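Local coordinates for putative glycosyltransferase (GalT1) (Streptococcus parasanguinis FW213, PDB 5HEC), which probably transfers a sugar from a nucleotide-sugar donor to an acceptor, this chain being the C-terminal part of a longer protein and containing a GT-A type glycosyltransferase domain, at residues Y87-D92 with T170-A175; C119-F124 with Y213-R218; F165-T170 with R189-T194. All coordinates share one frame; numbering follows the deposited sequence.

Contact 1: residues Y87-D92 with T170-A175; sequences YITFVD and TKLFKA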
loop_
_atom_site.group_PDB
_atom_site.type_symbol
_atom_site.label_atom_id
_atom_site.label_comp_id
_atom_site.label_asym_id
_atom_site.label_seq_id
_atom_site.Cartn_x
_atom_site.Cartn_y
_atom_site.Cartn_z
ATOM N N TYR A 87 6.490 16.506 26.006
ATOM C CA TYR A 87 5.689 16.734 24.805
ATOM C C TYR A 87 6.587 16.900 23.597
ATOM O O TYR A 87 7.773 17.232 23.729
ATOM C CB TYR A 87 4.789 17.953 24.989
ATOM C CG TYR A 87 3.959 17.853 26.241
ATOM C CD1 TYR A 87 4.433 18.363 27.445
ATOM C CD2 TYR A 87 2.715 17.220 26.235
ATOM C CE1 TYR A 87 3.695 18.267 28.608
ATOM C CE2 TYR A 87 1.953 17.119 27.407
ATOM C CZ TYR A 87 2.457 17.650 28.587
ATOM O OH TYR A 87 1.744 17.571 29.758
ATOM N N ILE A 88 6.034 16.646 22.420
ATOM C CA ILE A 88 6.797 16.784 21.177
ATOM C C ILE A 88 5.998 17.565 20.144
ATOM O O ILE A 88 4.808 17.337 19.973
ATOM C CB ILE A 88 7.183 15.402 20.589
ATOM C CG1 ILE A 88 8.258 14.737 21.451
ATOM C CG2 ILE A 88 7.658 15.544 19.125
ATOM C CD1 ILE A 88 8.710 13.408 20.930
ATOM N N THR A 89 6.643 18.497 19.460
ATOM C CA THR A 89 5.948 19.259 18.437
ATOM C C THR A 89 6.919 19.481 17.276
ATOM O O THR A 89 8.134 19.392 17.465
ATOM C CB THR A 89 5.399 20.576 19.025
ATOM O OG1 THR A 89 4.475 21.179 18.111
ATOM C CG2 THR A 89 6.521 21.549 19.354
ATOM N N PHE A 90 6.403 19.707 16.070
ATOM C CA PHE A 90 7.277 19.928 14.908
ATOM C C PHE A 90 7.114 21.333 14.338
ATOM O O PHE A 90 5.998 21.830 14.218
ATOM C CB PHE A 90 6.998 18.908 13.794
ATOM C CG PHE A 90 7.121 17.485 14.234
ATOM C CD1 PHE A 90 8.337 16.829 14.165
ATOM C CD2 PHE A 90 6.010 16.797 14.729
ATOM C CE1 PHE A 90 8.445 15.501 14.581
ATOM C CE2 PHE A 90 6.107 15.483 15.140
ATOM C CZ PHE A 90 7.328 14.831 15.077
ATOM N N VAL A 91 8.226 21.968 13.988
ATOM C CA VAL A 91 8.189 23.228 13.242
ATOM C C VAL A 91 9.074 23.109 12.006
ATOM O O VAL A 91 10.232 22.706 12.116
ATOM C CB VAL A 91 8.665 24.433 14.099
ATOM C CG1 VAL A 91 8.766 25.680 13.251
ATOM C CG2 VAL A 91 7.719 24.669 15.251
ATOM N N ASP A 92 8.542 23.449 10.834
ATOM C CA ASP A 92 9.372 23.470 9.628
ATOM C C ASP A 92 10.204 24.759 9.560
ATOM O O ASP A 92 9.707 25.852 9.856
ATOM C CB ASP A 92 8.513 23.305 8.377
ATOM C CG ASP A 92 8.008 21.883 8.214
ATOM O OD1 ASP A 92 8.646 20.953 8.787
ATOM O OD2 ASP A 92 6.985 21.685 7.515
ATOM N N THR A 170 1.888 22.396 13.859
ATOM C CA THR A 170 0.647 22.928 14.479
ATOM C C THR A 170 0.063 21.970 15.519
ATOM O O THR A 170 -1.072 22.143 15.957
ATOM C CB THR A 170 -0.489 23.285 13.451
ATOM O OG1 THR A 170 -1.300 22.138 13.142
ATOM C CG2 THR A 170 0.074 23.920 12.169
ATOM N N LYS A 171 0.841 20.976 15.937
ATOM C CA LYS A 171 0.303 19.950 16.814
ATOM C C LYS A 171 1.240 19.650 17.976
ATOM O O LYS A 171 2.460 19.636 17.828
ATOM C CB LYS A 171 0.010 18.681 16.012
ATOM C CG LYS A 171 -0.964 18.913 14.843
ATOM C CD LYS A 171 -0.807 17.872 13.749
ATOM C CE LYS A 171 -1.746 18.146 12.587
ATOM N NZ LYS A 171 -1.414 19.391 11.829
ATOM N N LEU A 172 0.659 19.423 19.146
ATOM C CA LEU A 172 1.449 19.112 20.327
ATOM C C LEU A 172 1.081 17.720 20.807
ATOM O O LEU A 172 -0.082 17.438 21.123
ATOM C CB LEU A 172 1.222 20.155 21.422
ATOM C CG LEU A 172 2.053 20.036 22.688
ATOM C CD1 LEU A 172 3.524 20.352 22.386
ATOM C CD2 LEU A 172 1.483 20.962 23.774
ATOM N N PHE A 173 2.080 16.850 20.834
ATOM C CA PHE A 173 1.890 15.434 21.126
ATOM C C PHE A 173 2.499 15.050 22.463
ATOM O O PHE A 173 3.648 15.405 22.739
ATOM C CB PHE A 173 2.535 14.561 20.048
ATOM C CG PHE A 173 2.018 14.808 18.665
ATOM C CD1 PHE A 173 0.848 14.192 18.222
ATOM C CD2 PHE A 173 2.712 15.638 17.789
ATOM C CE1 PHE A 173 0.374 14.411 16.931
ATOM C CE2 PHE A 173 2.246 15.849 16.495
ATOM C CZ PHE A 173 1.078 15.250 16.072
ATOM N N LYS A 174 1.746 14.316 23.280
ATOM C CA LYS A 174 2.358 13.624 24.407
ATOM C C LYS A 174 3.454 12.745 23.855
ATOM O O LYS A 174 3.254 12.088 22.842
ATOM C CB LYS A 174 1.334 12.786 25.178
ATOM C CG LYS A 174 0.539 13.594 26.172
ATOM C CD LYS A 174 -0.300 12.711 27.048
ATOM C CE LYS A 174 -1.187 13.559 27.927
ATOM N NZ LYS A 174 -2.312 12.757 28.511
ATOM N N ALA A 175 4.607 12.726 24.510
ATOM C CA ALA A 175 5.762 12.005 23.969
ATOM C C ALA A 175 5.543 10.488 23.936
ATOM O O ALA A 175 6.025 9.804 23.029
ATOM C CB ALA A 175 7.017 12.343 24.765
HETATM O O HOH W 1 3.976 19.401 15.343
#
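Ile-88 and Phe-173 form the hydrogen-bonded pair of two antiparallel strands in the central sheet of the GT-A fold. Ile-88 N gives to Phe-173 O at 2.7 Å. Phe-173 N returns a bond to Ile-88 O at 2.9 Å. Next to this pair Thr-89 OG1 bonds to Lys-171 O at 2.6 Å. The hydroxyl sits above the carbonyl plane, 40° out of it. The torsion that sets OG1 anti to the backbone N (chi1 -167°) brings the hydroxyl to that carbonyl. Leu-172 CD1 lies against Tyr-87 CB at 3.8 Å and also touches Thr-89 CB. Lys-174 runs alongside Tyr-87. Their polar ends have partners elsewhere: Tyr-87 OH hydrogen-bonds to Glu-5, and Lys-174 NZ forms a salt bridge with Asp-115. The side chains of Phe-90 and Phe-173 cross at about a right angle, touching CE2 to CE2 at 4.1 Å. Phe-183 meets Phe-90 edge-to-face.

Farther out, strand 7-13 pairs with 87-90, and strand 116-125 with 171-174. Helix 101-110 packs on Tyr-87 and Leu-172. The strands spread apart toward Phe-90, where a water takes over: Phe-90 N gives to it at 2.6 Å, and that water probably gives to Lys-171 O at 2.9 Å.

Contact 2: residues C119-F124 with Y213-R218; sequences CNFNSF and YYYSQR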
loop_
_atom_site.group_PDB
_atom_site.type_symbol
_atom_site.label_atom_id
_atom_site.label_comp_id
_atom_site.label_asym_id
_atom_site.label_seq_id
_atom_site.Cartn_x
_atom_site.Cartn_y
_atom_site.Cartn_z
ATOM N N CYS A 119 -3.630 23.219 16.412
ATOM C CA CYS A 119 -4.168 24.515 16.022
ATOM C C CYS A 119 -4.136 24.612 14.501
ATOM O O CYS A 119 -3.762 23.666 13.821
ATOM C CB CYS A 119 -3.388 25.667 16.677
ATOM S SG CYS A 119 -1.713 25.938 16.029
ATOM N N ASN A 120 -4.539 25.753 13.970
ATOM C CA ASN A 120 -4.597 25.934 12.531
ATOM C C ASN A 120 -3.377 26.734 12.075
ATOM O O ASN A 120 -2.463 27.002 12.860
ATOM C CB ASN A 120 -5.904 26.634 12.145
ATOM C CG ASN A 120 -6.461 26.157 10.818
ATOM O OD1 ASN A 120 -5.716 25.891 9.870
ATOM N ND2 ASN A 120 -7.784 26.056 10.736
ATOM N N PHE A 121 -3.351 27.122 10.815
ATOM C CA PHE A 121 -2.253 27.954 10.332
ATOM C C PHE A 121 -2.797 29.009 9.378
ATOM O O PHE A 121 -3.822 28.803 8.744
ATOM C CB PHE A 121 -1.162 27.097 9.637
ATOM C CG PHE A 121 -1.627 26.444 8.362
ATOM C CD1 PHE A 121 -1.528 27.109 7.146
ATOM C CD2 PHE A 121 -2.201 25.186 8.384
ATOM C CE1 PHE A 121 -1.985 26.517 5.972
ATOM C CE2 PHE A 121 -2.662 24.592 7.223
ATOM C CZ PHE A 121 -2.555 25.252 6.016
ATOM N N ASN A 122 -2.100 30.133 9.273
ATOM C CA ASN A 122 -2.330 31.079 8.185
ATOM C C ASN A 122 -1.134 31.028 7.253
ATOM O O ASN A 122 -0.174 30.310 7.510
ATOM C CB ASN A 122 -2.561 32.492 8.717
ATOM C CG ASN A 122 -3.974 32.694 9.215
ATOM O OD1 ASN A 122 -4.925 32.221 8.590
ATOM N ND2 ASN A 122 -4.124 33.381 10.343
ATOM N N SER A 123 -1.178 31.762 6.158
ATOM C CA SER A 123 -0.069 31.675 5.217
ATOM C C SER A 123 0.624 33.018 5.017
ATOM O O SER A 123 0.079 34.076 5.330
ATOM C CB SER A 123 -0.546 31.115 3.878
ATOM O OG SER A 123 -1.741 31.745 3.487
ATOM N N PHE A 124 1.860 32.939 4.549
ATOM C CA PHE A 124 2.631 34.102 4.169
ATOM C C PHE A 124 3.149 33.883 2.761
ATOM O O PHE A 124 3.869 32.926 2.514
ATOM C CB PHE A 124 3.781 34.337 5.133
ATOM C CG PHE A 124 4.558 35.588 4.847
ATOM C CD1 PHE A 124 4.016 36.833 5.139
ATOM C CD2 PHE A 124 5.830 35.525 4.283
ATOM C CE1 PHE A 124 4.717 37.987 4.871
ATOM C CE2 PHE A 124 6.548 36.687 4.017
ATOM C CZ PHE A 124 5.988 37.919 4.316
ATOM N N TYR A 213 0.351 29.613 13.469
ATOM C CA TYR A 213 1.476 29.100 12.732
ATOM C C TYR A 213 1.379 29.700 11.349
ATOM O O TYR A 213 0.291 29.718 10.760
ATOM C CB TYR A 213 1.429 27.572 12.689
ATOM C CG TYR A 213 2.608 26.896 12.024
ATOM C CD1 TYR A 213 2.683 26.785 10.638
ATOM C CD2 TYR A 213 3.610 26.331 12.782
ATOM C CE1 TYR A 213 3.733 26.151 10.033
ATOM C CE2 TYR A 213 4.679 25.699 12.190
ATOM C CZ TYR A 213 4.736 25.612 10.810
ATOM O OH TYR A 213 5.797 24.974 10.212
ATOM N N TYR A 214 2.496 30.196 10.826
ATOM C CA TYR A 214 2.484 30.749 9.474
ATOM C C TYR A 214 3.231 29.877 8.477
ATOM O O TYR A 214 4.433 29.611 8.609
ATOM C CB TYR A 214 3.041 32.173 9.484
ATOM C CG TYR A 214 2.123 33.092 10.252
ATOM C CD1 TYR A 214 0.963 33.585 9.670
ATOM C CD2 TYR A 214 2.390 33.424 11.573
ATOM C CE1 TYR A 214 0.105 34.415 10.376
ATOM C CE2 TYR A 214 1.537 34.239 12.288
ATOM C CZ TYR A 214 0.401 34.733 11.683
ATOM O OH TYR A 214 -0.439 35.549 12.390
ATOM N N TYR A 215 2.475 29.420 7.487
ATOM C CA TYR A 215 2.982 28.546 6.446
ATOM C C TYR A 215 3.581 29.386 5.342
ATOM O O TYR A 215 2.850 30.062 4.612
ATOM C CB TYR A 215 1.857 27.672 5.892
ATOM C CG TYR A 215 2.289 26.694 4.827
ATOM C CD1 TYR A 215 2.190 27.012 3.474
ATOM C CD2 TYR A 215 2.787 25.441 5.175
ATOM C CE1 TYR A 215 2.578 26.106 2.494
ATOM C CE2 TYR A 215 3.174 24.531 4.211
ATOM C CZ TYR A 215 3.066 24.864 2.870
ATOM O OH TYR A 215 3.454 23.944 1.921
ATOM N N SER A 216 4.902 29.377 5.217
ATOM C CA SER A 216 5.512 30.142 4.134
ATOM C C SER A 216 5.181 29.538 2.769
ATOM O O SER A 216 5.421 28.367 2.526
ATOM C CB SER A 216 7.016 30.221 4.308
ATOM O OG SER A 216 7.621 30.517 3.071
ATOM N N GLN A 217 4.645 30.358 1.878
ATOM C CA GLN A 217 4.186 29.891 0.576
ATOM C C GLN A 217 4.968 30.538 -0.567
ATOM O O GLN A 217 5.156 31.755 -0.578
ATOM C CB GLN A 217 2.698 30.198 0.427
ATOM C CG GLN A 217 1.998 29.444 -0.659
ATOM C CD GLN A 217 0.633 30.034 -0.947
ATOM O OE1 GLN A 217 0.395 31.222 -0.702
ATOM N NE2 GLN A 217 -0.278 29.206 -1.458
ATOM N N ARG A 218 5.411 29.731 -1.529
ATOM C CA ARG A 218 6.144 30.252 -2.687
ATOM C C ARG A 218 5.975 29.403 -3.938
ATOM O O ARG A 218 6.406 29.803 -5.022
ATOM C CB ARG A 218 7.627 30.376 -2.359
ATOM C CG ARG A 218 8.112 29.324 -1.392
ATOM C CD ARG A 218 9.546 29.580 -0.984
ATOM N NE ARG A 218 10.138 28.378 -0.412
ATOM C CZ ARG A 218 10.158 28.093 0.886
ATOM N NH1 ARG A 218 9.642 28.939 1.773
ATOM N NH2 ARG A 218 10.717 26.961 1.293
#
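Phe-121 and Tyr-215 lie side by side on one face of two neighbouring parallel strands in the mixed sheet of the GT-A type domain. Phe-121 CD1 rests on Tyr-215 CB at 3.7 Å. The rings meet obliquely, with centroids 5.8 Å apart and planes at 47°. Phe-121 CG stands between the backbone N and the carbonyl carbon (chi1 66°), while Tyr-215 has CG opposite its N (chi1 -178°). The different torsions leave the phenylalanine ring beside the base of the tyrosine, whose ring leads away from the strand pair. Phe-121 CB also touches Tyr-213 CD1.

On the other face Asn-122 CB touches the Tyr-214 ring obliquely, 3.7 Å from CE1. The amide of Asn-122 is held elsewhere, OD1 accepting from Ile-135 N. The Tyr-214 hydroxyl bonds to Glu-98. Phe-124 shares this face, but its ring turns away and meets Phe-131 edge-to-face; Tyr-214 meets Phe-131 in the same manner.

The backbones are joined in the parallel pattern. Asn-122 bonds through N to Tyr-213 O at 2.8 Å and through O to Tyr-215 N. Phe-124 likewise gives its N to Tyr-215 O at 3.0 Å and takes Gln-217 N on its O at 2.8 Å. Asn-122 and Phe-124 thus each bond to two residues of the second strand. Before these bonds, Asn-120 OD1 folds back onto Phe-121 N.

Tyr-213 marks a corner in its chain, and its hydroxyl bonds to Asp-95. In the wider sheet, strand 116-125 also pairs with 130-132 and 171-174. Strand 205-217 pairs with 96-97, while helix 161-166 packs on Phe-121 and helix 101-110 on Cys-119.

Contact 3: residues F165-T170 with R189-T194; sequences FTFSPT and REDDAT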
loop_
_atom_site.group_PDB
_atom_site.type_symbol
_atom_site.label_atom_id
_atom_site.label_comp_id
_atom_site.label_asym_id
_atom_site.label_seq_id
_atom_site.Cartn_x
_atom_site.Cartn_y
_atom_site.Cartn_z
ATOM N N PHE A 165 -4.106 15.717 8.381
ATOM C CA PHE A 165 -3.432 14.435 8.196
ATOM C C PHE A 165 -2.044 14.552 7.592
ATOM O O PHE A 165 -1.150 13.778 7.938
ATOM C CB PHE A 165 -4.274 13.500 7.322
ATOM C CG PHE A 165 -5.581 13.108 7.941
ATOM C CD1 PHE A 165 -5.626 12.174 8.960
ATOM C CD2 PHE A 165 -6.769 13.660 7.493
ATOM C CE1 PHE A 165 -6.825 11.809 9.534
ATOM C CE2 PHE A 165 -7.974 13.294 8.055
ATOM C CZ PHE A 165 -7.999 12.365 9.083
ATOM N N THR A 166 -1.845 15.509 6.694
ATOM C CA THR A 166 -0.611 15.495 5.933
ATOM C C THR A 166 0.379 16.571 6.369
ATOM O O THR A 166 1.428 16.738 5.727
ATOM C CB THR A 166 -0.894 15.656 4.442
ATOM O OG1 THR A 166 -1.258 17.013 4.176
ATOM C CG2 THR A 166 -2.043 14.740 4.021
ATOM N N PHE A 167 0.059 17.294 7.447
ATOM C CA PHE A 167 0.946 18.364 7.925
ATOM C C PHE A 167 1.393 18.157 9.374
ATOM O O PHE A 167 0.601 18.270 10.314
ATOM C CB PHE A 167 0.272 19.728 7.769
ATOM C CG PHE A 167 1.237 20.884 7.811
ATOM C CD1 PHE A 167 2.381 20.880 7.014
ATOM C CD2 PHE A 167 1.003 21.972 8.635
ATOM C CE1 PHE A 167 3.292 21.942 7.053
ATOM C CE2 PHE A 167 1.894 23.040 8.672
ATOM C CZ PHE A 167 3.046 23.025 7.881
ATOM N N SER A 168 2.671 17.860 9.557
ATOM C CA SER A 168 3.179 17.548 10.892
ATOM C C SER A 168 3.267 18.726 11.902
ATOM O O SER A 168 3.181 18.492 13.104
ATOM C CB SER A 168 4.551 16.857 10.778
ATOM O OG SER A 168 5.524 17.701 10.202
ATOM N N PRO A 169 3.432 19.979 11.440
ATOM C CA PRO A 169 3.379 21.034 12.471
ATOM C C PRO A 169 1.963 21.404 12.959
ATOM O O PRO A 169 0.988 20.811 12.499
ATOM C CB PRO A 169 4.033 22.241 11.772
ATOM C CG PRO A 169 4.931 21.622 10.731
ATOM C CD PRO A 169 4.101 20.457 10.215
ATOM N N THR A 170 1.888 22.396 13.859
ATOM C CA THR A 170 0.647 22.928 14.479
ATOM C C THR A 170 0.063 21.970 15.519
ATOM O O THR A 170 -1.072 22.143 15.957
ATOM C CB THR A 170 -0.489 23.285 13.451
ATOM O OG1 THR A 170 -1.300 22.138 13.142
ATOM C CG2 THR A 170 0.074 23.920 12.169
ATOM N N ARG A 189 5.725 12.822 1.281
ATOM C CA ARG A 189 4.408 12.569 1.881
ATOM C C ARG A 189 4.614 11.695 3.129
ATOM O O ARG A 189 3.954 10.678 3.331
ATOM C CB ARG A 189 3.451 11.907 0.879
ATOM C CG ARG A 189 3.195 12.721 -0.368
ATOM C CD ARG A 189 2.515 14.030 -0.008
ATOM N NE ARG A 189 1.208 13.804 0.613
ATOM C CZ ARG A 189 0.068 13.667 -0.063
ATOM N NH1 ARG A 189 0.060 13.770 -1.391
ATOM N NH2 ARG A 189 -1.071 13.457 0.590
ATOM N N GLU A 190 5.576 12.086 3.950
ATOM C CA GLU A 190 5.952 11.274 5.095
ATOM C C GLU A 190 5.039 11.608 6.285
ATOM O O GLU A 190 4.690 10.705 7.067
ATOM C CB GLU A 190 7.443 11.464 5.435
ATOM C CG GLU A 190 7.885 12.879 5.901
ATOM C CD GLU A 190 8.190 13.885 4.764
ATOM O OE1 GLU A 190 8.153 13.531 3.555
ATOM O OE2 GLU A 190 8.464 15.063 5.096
ATOM N N ASP A 191 4.638 12.886 6.390
ATOM C CA ASP A 191 3.616 13.330 7.354
ATOM C C ASP A 191 2.298 12.594 7.124
ATOM O O ASP A 191 1.634 12.154 8.074
ATOM C CB ASP A 191 3.345 14.849 7.255
ATOM C CG ASP A 191 4.532 15.706 7.682
ATOM O OD1 ASP A 191 5.504 15.143 8.228
ATOM O OD2 ASP A 191 4.485 16.959 7.481
ATOM N N ASP A 192 1.927 12.505 5.845
ATOM C CA ASP A 192 0.705 11.856 5.377
ATOM C C ASP A 192 0.601 10.422 5.921
ATOM O O ASP A 192 -0.495 9.931 6.208
ATOM C CB ASP A 192 0.713 11.886 3.838
ATOM C CG ASP A 192 -0.517 11.247 3.191
ATOM O OD1 ASP A 192 -1.622 11.245 3.767
ATOM O OD2 ASP A 192 -0.364 10.751 2.057
ATOM N N ALA A 193 1.758 9.779 6.080
ATOM C CA ALA A 193 1.865 8.380 6.467
ATOM C C ALA A 193 1.960 8.175 7.968
ATOM O O ALA A 193 1.865 7.053 8.434
ATOM C CB ALA A 193 3.091 7.738 5.790
ATOM N N THR A 194 2.147 9.249 8.726
ATOM C CA THR A 194 2.570 9.096 10.121
ATOM C C THR A 194 1.650 9.761 11.150
ATOM O O THR A 194 1.356 9.163 12.173
ATOM C CB THR A 194 4.002 9.656 10.311
ATOM O OG1 THR A 194 4.850 9.146 9.276
ATOM C CG2 THR A 194 4.583 9.270 11.661
#
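Asp-191 reaches from the loop before helix 195-201 to Ser-168, in the segment that links helix 161-166 to strand 171-174 of the GT-A fold. Its carboxylate oxygen OD2 takes two bonds from the same residue. Ser-168 N gives to OD2 at 2.9 Å and Ser-168 OG gives to it at 3.0 Å. Both donors come from one face of the carboxylate, the amide 71° out of its plane and the hydroxyl 44°. A chi1 of 64° swings the serine OG round to the side of its own amide, where both can reach the same oxygen. Two bonds to one oxygen tie the carboxylate to Ser-168. Asp-191 CB meanwhile presses on Thr-166 O at 3.1 Å.

Thr-166 meets the loop with its methyl: CG2 lies 3.5 Å from Asp-192 OD1 and also near Arg-189 NH2. The threonine side chain runs alongside both of those side chains. The threonine hydroxyl is turned back to its own helix and bonds to Phe-162 O.

Asp-192 is flanked by positive charge. Arg-241 and Arg-262 form salt bridges to it, and Asn-237 bonds to OD2. These three partners tie the loop to the C-terminal helices, 231-248 and 253-272. They hold the carboxylate from the side of those helices, while the threonine methyl packs against it from helix 161-166. Arg-189 contributes too: its NH2 lies 3.2 Å from Asp-192 OD2, a charge pairing with the oxygen well out of the guanidinium plane.

How the contacts relate
The three contacts lie close together, with centres 12 to 16 Å apart. Thr-170 belongs to both contact 1 and contact 3 and joins them to contact 2: its O lies 2.8 Å from Cys-119 N, a probable hydrogen bond. Pro-169 of contact 3 packs against Phe-90 O of contact 1, with CB 3.2 Å from that oxygen. Phe-167 CZ meets Tyr-215 CD2 of contact 2 at 3.6 Å. Asp-92 N of contact 1 lies 3.2 Å from Tyr-213 OH of contact 2, another probable bond. Contacts 1 and 2 thus share one sheet, and contact 3 connects it toward the C-terminal helices.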